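Local coordinates for Alpha/beta hydrolase fold protein (Nakamurella multipartita, PDB 4Y7D) that probably acts as a hydrolase of the alpha/beta hydrolase family, with its natural substrate not established, at residues C27-A32 with R62-D67; L116-P121 with D236-P241; L154-L159 with N211-R216. All blocks are in the same frame, centred on the assembly; numbering follows the deposited sequence. Where two conformers were deposited one is given.

Overall arrangement
All three contacts mix buried and exposed residues. Contact 1 joins two antiparallel strands of the central sheet, its outer end, at Gly31 and Ala32, reaching the surface; contacts 2 and 3 each set a loop segment against a helix. Their chemistry follows their place: four backbone hydrogen bonds and aliphatic pairs in contact 1, a small apolar patch with two bridging waters beside a helix end in contact 2, and an arginine, an asparagine and a serine packed together in contact 3. Contacts 2 and 3 lie on opposite sides of the chain's centre, their own centres about 35 Å apart. Contact 3 belongs to the helical insertion between strands 124-130 and 242-247, whereas contacts 1 and 2 belong to the sheet and its flanking layer.

Contact 1 of 3, residues C27-A32 with R62-D67; sequences CVIVGA and RAIVVD
In Ile29 and Ile64 alike, CG1 stands beside the backbone N and anti to the carbonyl carbon (chi1 -63° and -61°), and the two side chains lie side by side, pointing the same way. Ile29 CD1 rests 4.1 Å from Ile64 CG1. On the other face of the sheet Val30 holds CG1 between its backbone N and carbonyl carbon, and that methyl sits 4.0 Å from Ala63 CB. The small alanine suits a spot where helix 46-58 also presses in, Ala53 touching Ala63 while Leu50 and Val57 touch Val30.

The backbones run antiparallel, their axes 166° apart, as strands 23-31 and 62-66 of the mixed sheet. This is the antiparallel second strand of an alpha/beta hydrolase fold lying against the fourth in sequence, in the characteristic 1-2-4-3-5-6-7-8 order. Two hydrogen-bonded pairs stitch them together. Val28 N donates to Val65 O at 2.9 Å, and Val65 N answers to Val28 O. Ala63 N reaches Val30 O at 2.8 Å, and Val30 N returns a bond to Ala63 O.

Beta-branched residues suit these extended backbones and supply apolar surface to both faces; Ile64 and Val66 meet Leu92 of helix 82-95. Where strand 62-66 begins, beside the end of 27-32, Arg62 CB packs 3.6 Å from Gly31 C. Gly31 has a positive phi, at which a beta carbon would be jammed against the carbonyl oxygen of Val30 and crowd Arg62 CA, so glycine fits where other residues would be strained.

Contact 2 of 3, residues L116-P121 with D236-P241; sequences LAARHP and DRITAP
The guanidinium of Arg237, in one of two deposited conformers, presents a face to Ala118 O, which stands 3.3 Å from its plane and is offset toward the rim. Arg119 CA lies over that same face, 4.0 Å from Arg237 NH2. Within the helix segment the other arginine also has a neighbour over one face: His120 CD2 lies over the Arg119 guanidinium, while Arg119 NH2 lies at the edge of the imidazole, in its plane. The two guanidinium groups are near each other without touching, and acids probably offset their like charges: in this conformer Arg237 pairs with Glu234, and Arg119 pairs with Asp83 and Glu87. The carbonyl end of the helix may also favour the positive charge of Arg237 in this placement.

Beside this polar part Ile238 supplies the apolar one. Ile238 CG1 stands beside the backbone N (chi1 -63°) and comes 3.8 Å from Ala117 CB, with CG2 and CD1 close to the same methyl. Alanines suit the helix here because they let the loop approach closely. An alanine in place of Ile238 would probably leave a gap against Ala117 CB, where those three carbons now pack.

No direct hydrogen bond spans the segments; waters do the bridging. One water donates to Ala117 O at 2.8 Å and accepts from Thr239 N, and a second donates to both Ala118 O and Arg237 O, 2.6 Å from the latter.

The contact thus lays the loop leading into strand 242-247 against the C-terminal end of helix 110-119. Leu116 of that helix packs on Ala86 and Tyr89 of helix 82-95, and Ala240 touches Val124 of strand 124-130.

Contact 3 of 3, residues L154-L159 with N211-R216; sequences LGRRML and NHSGPR
Arg156 and Asn211 cross at about a right angle, the guanidinium and amide planes 76° apart. In Asn211, CB points toward the helix and CG stands anti to the backbone N (chi1 169°). Arg156 CB lies 3.7 Å from Asn211 OD1. The arginine is bent at chi3 (51°), which turns NE out of an extended course, and farther along the chain Arg156 NH1 comes to 2.7 Å from Ser213 OG. Ser213 C and Gly214 N lie at the edge of the guanidinium, in its plane.

Two donors grip Asn211 OD1. Ser213 OG, held between its own backbone N and carbonyl carbon, gives a hydrogen bond of 2.7 Å on a lone pair in the carbonyl plane; Ser213 N bonds at 2.9 Å from above that plane. On the other branch, Asn211 ND2 donates to the carbonyls of Leu149 and Thr152, which fixes the amide's rotation. Asparagine suits this place because one group accepts and donates at once. Its ND2 is also 3.2 Å from Arg156 N, but both are donors and do not bond.

At the foot of the same side chain, Leu159 CD1 packs 3.7 Å from Asn211 CB. Glycine serves twice: a beta carbon on Gly155 would point at Asn211 ND2, and one on Gly214, whose phi is positive, would clash with Arg156 NH1.

Asn211 OD1 accepting from the backbone N two residues on makes an Asx turn, here set against helix 153-165 within the helical insertion after strand 124-130, the position of the cap in many alpha/beta hydrolases.

Contact 1 of 3, residues C27-A32 with R62-D67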
# COMPACT_ATOMS: atom_id res chain seq x y z
N CYS A 27 8.31 -0.13 -12.94
CA CYS A 27 8.19 -1.13 -11.90
C CYS A 27 9.53 -1.69 -11.51
O CYS A 27 10.53 -1.49 -12.19
CB CYS A 27 7.19 -2.21 -12.29
SG CYS A 27 7.71 -3.18 -13.68
N VAL A 28 9.57 -2.41 -10.39
CA VAL A 28 10.72 -3.17 -9.98
C VAL A 28 10.24 -4.59 -9.87
O VAL A 28 9.20 -4.87 -9.27
CB VAL A 28 11.30 -2.67 -8.63
CG1 VAL A 28 12.50 -3.48 -8.18
CG2 VAL A 28 11.66 -1.19 -8.71
N ILE A 29 11.05 -5.47 -10.41
CA ILE A 29 10.78 -6.88 -10.55
C ILE A 29 11.78 -7.55 -9.60
O ILE A 29 12.98 -7.43 -9.80
CB ILE A 29 11.10 -7.33 -12.00
CG1 ILE A 29 10.21 -6.63 -13.05
CG2 ILE A 29 11.03 -8.82 -12.14
CD1 ILE A 29 8.75 -6.99 -13.00
N VAL A 30 11.28 -8.23 -8.56
CA VAL A 30 12.16 -8.82 -7.58
C VAL A 30 11.63 -10.16 -7.07
O VAL A 30 10.43 -10.36 -6.95
CB VAL A 30 12.37 -7.85 -6.42
CG1 VAL A 30 11.10 -7.57 -5.63
CG2 VAL A 30 13.44 -8.38 -5.49
N GLY A 31 12.55 -11.06 -6.72
CA GLY A 31 12.19 -12.35 -6.15
C GLY A 31 11.91 -13.42 -7.21
O GLY A 31 12.12 -13.22 -8.42
N ALA A 32 11.43 -14.56 -6.74
CA ALA A 32 11.19 -15.73 -7.58
C ALA A 32 10.06 -16.48 -6.92
O ALA A 32 9.93 -16.46 -5.68
CB ALA A 32 12.42 -16.63 -7.62
N ARG A 62 7.41 -13.83 -6.11
CA ARG A 62 8.05 -12.77 -6.84
C ARG A 62 7.12 -11.59 -6.81
O ARG A 62 5.91 -11.76 -6.80
CB ARG A 62 8.48 -13.16 -8.27
CG ARG A 62 7.49 -13.07 -9.39
CD ARG A 62 8.15 -13.57 -10.70
NE ARG A 62 7.27 -13.70 -11.89
CZ ARG A 62 7.05 -12.73 -12.81
NH1 ARG A 62 7.60 -11.53 -12.70
NH2 ARG A 62 6.29 -12.97 -13.87
N ALA A 63 7.68 -10.39 -6.72
CA ALA A 63 6.85 -9.17 -6.67
C ALA A 63 7.05 -8.30 -7.91
O ALA A 63 8.16 -8.19 -8.44
CB ALA A 63 7.19 -8.40 -5.43
N ILE A 64 5.95 -7.70 -8.37
CA ILE A 64 5.92 -6.75 -9.43
C ILE A 64 5.48 -5.46 -8.73
O ILE A 64 4.32 -5.31 -8.40
CB ILE A 64 4.94 -7.20 -10.55
CG1 ILE A 64 5.39 -8.54 -11.15
CG2 ILE A 64 4.82 -6.12 -11.64
CD1 ILE A 64 4.27 -9.30 -11.83
N VAL A 65 6.42 -4.56 -8.48
CA VAL A 65 6.14 -3.39 -7.62
C VAL A 65 6.05 -2.18 -8.53
O VAL A 65 7.07 -1.79 -9.12
CB VAL A 65 7.32 -3.17 -6.66
CG1 VAL A 65 7.11 -1.91 -5.82
CG2 VAL A 65 7.65 -4.43 -5.85
N VAL A 66 4.84 -1.65 -8.72
CA VAL A 66 4.66 -0.53 -9.63
C VAL A 66 4.90 0.80 -8.97
O VAL A 66 4.74 0.92 -7.76
CB VAL A 66 3.21 -0.47 -10.20
CG1 VAL A 66 3.05 -1.53 -11.27
CG2 VAL A 66 2.16 -0.62 -9.10
N ASP A 67 5.22 1.79 -9.80
CA ASP A 67 4.98 3.20 -9.51
C ASP A 67 3.64 3.54 -10.16
O ASP A 67 3.50 3.42 -11.37
CB ASP A 67 6.08 4.09 -10.08
CG ASP A 67 7.34 4.07 -9.27
OD1 ASP A 67 7.25 4.40 -8.07
OD2 ASP A 67 8.45 3.77 -9.81

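Contact 2 of 3, residues L116-P121 with D236-P241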
# COMPACT_ATOMS: atom_id res chain seq x y z
N LEU A 116 -9.25 -3.71 -10.37
CA LEU A 116 -8.63 -4.79 -11.12
C LEU A 116 -9.33 -6.11 -10.77
O LEU A 116 -9.73 -6.88 -11.65
CB LEU A 116 -7.14 -4.88 -10.77
CG LEU A 116 -6.36 -5.96 -11.54
CD1 LEU A 116 -6.33 -5.67 -13.05
CD2 LEU A 116 -4.96 -6.11 -11.01
N ALA A 117 -9.52 -6.36 -9.47
CA ALA A 117 -10.20 -7.59 -9.07
C ALA A 117 -11.67 -7.65 -9.53
O ALA A 117 -12.16 -8.73 -9.88
CB ALA A 117 -10.09 -7.82 -7.54
N ALA A 118 -12.35 -6.50 -9.53
CA ALA A 118 -13.76 -6.40 -9.93
C ALA A 118 -13.97 -6.58 -11.40
O ALA A 118 -14.87 -7.33 -11.82
CB ALA A 118 -14.36 -5.05 -9.48
N ARG A 119 -13.20 -5.89 -12.22
CA ARG A 119 -13.42 -5.83 -13.65
C ARG A 119 -12.54 -6.75 -14.46
O ARG A 119 -12.90 -7.09 -15.58
CB ARG A 119 -13.28 -4.36 -14.10
CG ARG A 119 -13.82 -4.08 -15.50
CD ARG A 119 -13.99 -2.59 -15.78
NE ARG A 119 -12.75 -1.88 -15.52
CZ ARG A 119 -11.69 -1.88 -16.33
NH1 ARG A 119 -11.75 -2.55 -17.50
NH2 ARG A 119 -10.57 -1.23 -15.98
N HIS A 120 -11.42 -7.22 -13.90
CA HIS A 120 -10.52 -8.17 -14.52
C HIS A 120 -10.33 -9.39 -13.60
O HIS A 120 -9.19 -9.76 -13.27
CB HIS A 120 -9.17 -7.51 -14.76
CG HIS A 120 -9.19 -6.39 -15.76
ND1 HIS A 120 -8.91 -6.59 -17.09
CD2 HIS A 120 -9.40 -5.07 -15.61
CE1 HIS A 120 -8.99 -5.44 -17.73
NE2 HIS A 120 -9.27 -4.50 -16.85
N PRO A 121 -11.42 -10.04 -13.18
CA PRO A 121 -11.28 -11.16 -12.23
C PRO A 121 -10.40 -12.32 -12.71
O PRO A 121 -9.74 -12.97 -11.91
CB PRO A 121 -12.74 -11.63 -12.04
CG PRO A 121 -13.40 -11.25 -13.35
CD PRO A 121 -12.83 -9.88 -13.61
N ASP A 236 -18.48 -5.94 -4.68
CA ASP A 236 -19.33 -7.13 -4.66
C ASP A 236 -19.13 -8.00 -5.89
O ASP A 236 -19.53 -9.15 -5.89
CB ASP A 236 -20.79 -6.71 -4.53
CG ASP A 236 -21.22 -5.73 -5.60
OD1 ASP A 236 -20.81 -4.56 -5.57
OD2 ASP A 236 -21.98 -6.14 -6.50
N ARG A 237 -18.50 -7.46 -6.93
CA ARG A 237 -18.18 -8.23 -8.14
C ARG A 237 -16.96 -9.16 -7.93
O ARG A 237 -16.71 -10.07 -8.75
CB ARG A 237 -17.88 -7.29 -9.32
CG ARG A 237 -19.07 -6.46 -9.79
CD ARG A 237 -18.65 -5.45 -10.84
NE ARG A 237 -18.20 -6.07 -12.10
CZ ARG A 237 -17.71 -5.41 -13.16
NH1 ARG A 237 -17.60 -4.09 -13.18
NH2 ARG A 237 -17.32 -6.09 -14.23
N ILE A 238 -16.20 -8.93 -6.89
CA ILE A 238 -14.92 -9.65 -6.69
C ILE A 238 -15.14 -11.08 -6.28
O ILE A 238 -15.89 -11.35 -5.33
CB ILE A 238 -14.02 -8.89 -5.67
CG1 ILE A 238 -13.66 -7.51 -6.21
CG2 ILE A 238 -12.78 -9.70 -5.27
CD1 ILE A 238 -12.92 -6.66 -5.19
N THR A 239 -14.51 -12.01 -7.02
CA THR A 239 -14.58 -13.44 -6.72
C THR A 239 -13.28 -14.05 -6.28
O THR A 239 -13.25 -15.25 -5.98
CB THR A 239 -15.14 -14.25 -7.93
OG1 THR A 239 -14.38 -13.95 -9.12
CG2 THR A 239 -16.68 -13.93 -8.08
N ALA A 240 -12.21 -13.25 -6.25
CA ALA A 240 -10.92 -13.75 -5.77
C ALA A 240 -10.99 -14.06 -4.30
O ALA A 240 -11.64 -13.33 -3.57
CB ALA A 240 -9.83 -12.71 -5.98
N PRO A 241 -10.24 -15.09 -3.85
CA PRO A 241 -10.00 -15.33 -2.44
C PRO A 241 -9.30 -14.12 -1.88
O PRO A 241 -8.36 -13.59 -2.53
CB PRO A 241 -9.04 -16.53 -2.46
CG PRO A 241 -9.25 -17.19 -3.74
CD PRO A 241 -9.57 -16.09 -4.70
O HOH W 1 -12.12 -11.13 -8.50
O HOH W 2 -15.83 -10.06 -11.23

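Contact 3 of 3, residues L154-L159 with N211-R216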
# COMPACT_ATOMS: atom_id res chain seq x y z
N LEU A 154 12.23 20.55 1.48
CA LEU A 154 12.88 20.70 2.81
C LEU A 154 12.38 19.64 3.79
O LEU A 154 13.18 18.96 4.46
CB LEU A 154 12.63 22.11 3.37
CG LEU A 154 12.99 22.23 4.86
CD1 LEU A 154 14.51 22.16 4.97
CD2 LEU A 154 12.44 23.51 5.48
N GLY A 155 11.06 19.47 3.86
CA GLY A 155 10.47 18.41 4.68
C GLY A 155 10.99 17.01 4.33
O GLY A 155 11.35 16.20 5.24
N ARG A 156 10.98 16.70 3.03
CA ARG A 156 11.57 15.47 2.52
C ARG A 156 13.02 15.25 3.02
O ARG A 156 13.35 14.14 3.50
CB ARG A 156 11.54 15.44 0.97
CG ARG A 156 11.94 14.09 0.37
CD ARG A 156 11.96 14.10 -1.16
NE ARG A 156 12.74 15.22 -1.72
CZ ARG A 156 12.27 16.21 -2.49
NH1 ARG A 156 10.99 16.30 -2.86
NH2 ARG A 156 13.11 17.15 -2.92
N ARG A 157 13.88 16.27 2.92
CA ARG A 157 15.27 16.16 3.36
C ARG A 157 15.36 15.93 4.87
O ARG A 157 16.18 15.14 5.36
CB ARG A 157 16.06 17.40 2.92
CG ARG A 157 16.23 17.51 1.40
CD ARG A 157 17.02 18.73 0.94
NE ARG A 157 16.17 19.78 0.38
CZ ARG A 157 16.10 21.05 0.81
NH1 ARG A 157 16.84 21.51 1.83
NH2 ARG A 157 15.29 21.91 0.19
N MSE A 158 14.50 16.60 5.64
CA MSE A 158 14.47 16.38 7.09
C MSE A 158 14.09 14.96 7.41
O MSE A 158 14.72 14.35 8.25
CB MSE A 158 13.51 17.35 7.77
CG MSE A 158 13.74 17.33 9.26
SE MSE A 158 12.68 18.80 10.06
CE MSE A 158 12.57 19.97 8.49
N LEU A 159 13.06 14.42 6.76
CA LEU A 159 12.67 13.02 7.01
C LEU A 159 13.81 12.05 6.69
O LEU A 159 14.02 11.09 7.41
CB LEU A 159 11.44 12.61 6.19
CG LEU A 159 10.15 13.31 6.61
CD1 LEU A 159 9.10 13.14 5.54
CD2 LEU A 159 9.63 12.79 7.93
N ASN A 211 6.03 11.71 2.44
CA ASN A 211 6.13 13.07 1.97
C ASN A 211 5.74 13.07 0.49
O ASN A 211 6.28 12.30 -0.29
CB ASN A 211 7.54 13.67 2.27
CG ASN A 211 7.78 14.98 1.56
OD1 ASN A 211 7.87 15.01 0.34
ND2 ASN A 211 7.95 16.08 2.31
N HIS A 212 4.81 13.95 0.13
CA HIS A 212 4.24 13.97 -1.21
C HIS A 212 4.78 15.09 -2.12
O HIS A 212 4.19 15.40 -3.16
CB HIS A 212 2.74 14.02 -1.16
CG HIS A 212 2.19 15.01 -0.19
ND1 HIS A 212 2.06 16.36 -0.48
CD2 HIS A 212 1.67 14.83 1.04
CE1 HIS A 212 1.52 16.97 0.55
NE2 HIS A 212 1.29 16.07 1.50
N SER A 213 5.93 15.66 -1.78
CA SER A 213 6.48 16.72 -2.60
C SER A 213 7.20 16.15 -3.82
O SER A 213 7.34 14.93 -3.97
CB SER A 213 7.50 17.53 -1.80
OG SER A 213 8.65 16.74 -1.53
N GLY A 214 7.60 17.05 -4.70
CA GLY A 214 8.50 16.71 -5.81
C GLY A 214 7.90 15.64 -6.70
O GLY A 214 6.79 15.82 -7.23
N PRO A 215 8.59 14.52 -6.83
CA PRO A 215 8.11 13.52 -7.83
C PRO A 215 6.95 12.66 -7.39
O PRO A 215 6.50 11.80 -8.15
CB PRO A 215 9.34 12.65 -8.07
CG PRO A 215 10.05 12.69 -6.74
CD PRO A 215 9.86 14.10 -6.22
N ARG A 216 6.48 12.86 -6.17
CA ARG A 216 5.27 12.25 -5.71
C ARG A 216 4.06 13.18 -5.77
O ARG A 216 2.95 12.74 -5.53
CB ARG A 216 5.45 11.68 -4.32
CG ARG A 216 6.57 10.65 -4.16
CD ARG A 216 6.56 10.06 -2.77
NE ARG A 216 7.90 9.78 -2.20
CZ ARG A 216 8.43 8.57 -2.10
NH1 ARG A 216 9.61 8.42 -1.56
NH2 ARG A 216 7.79 7.51 -2.57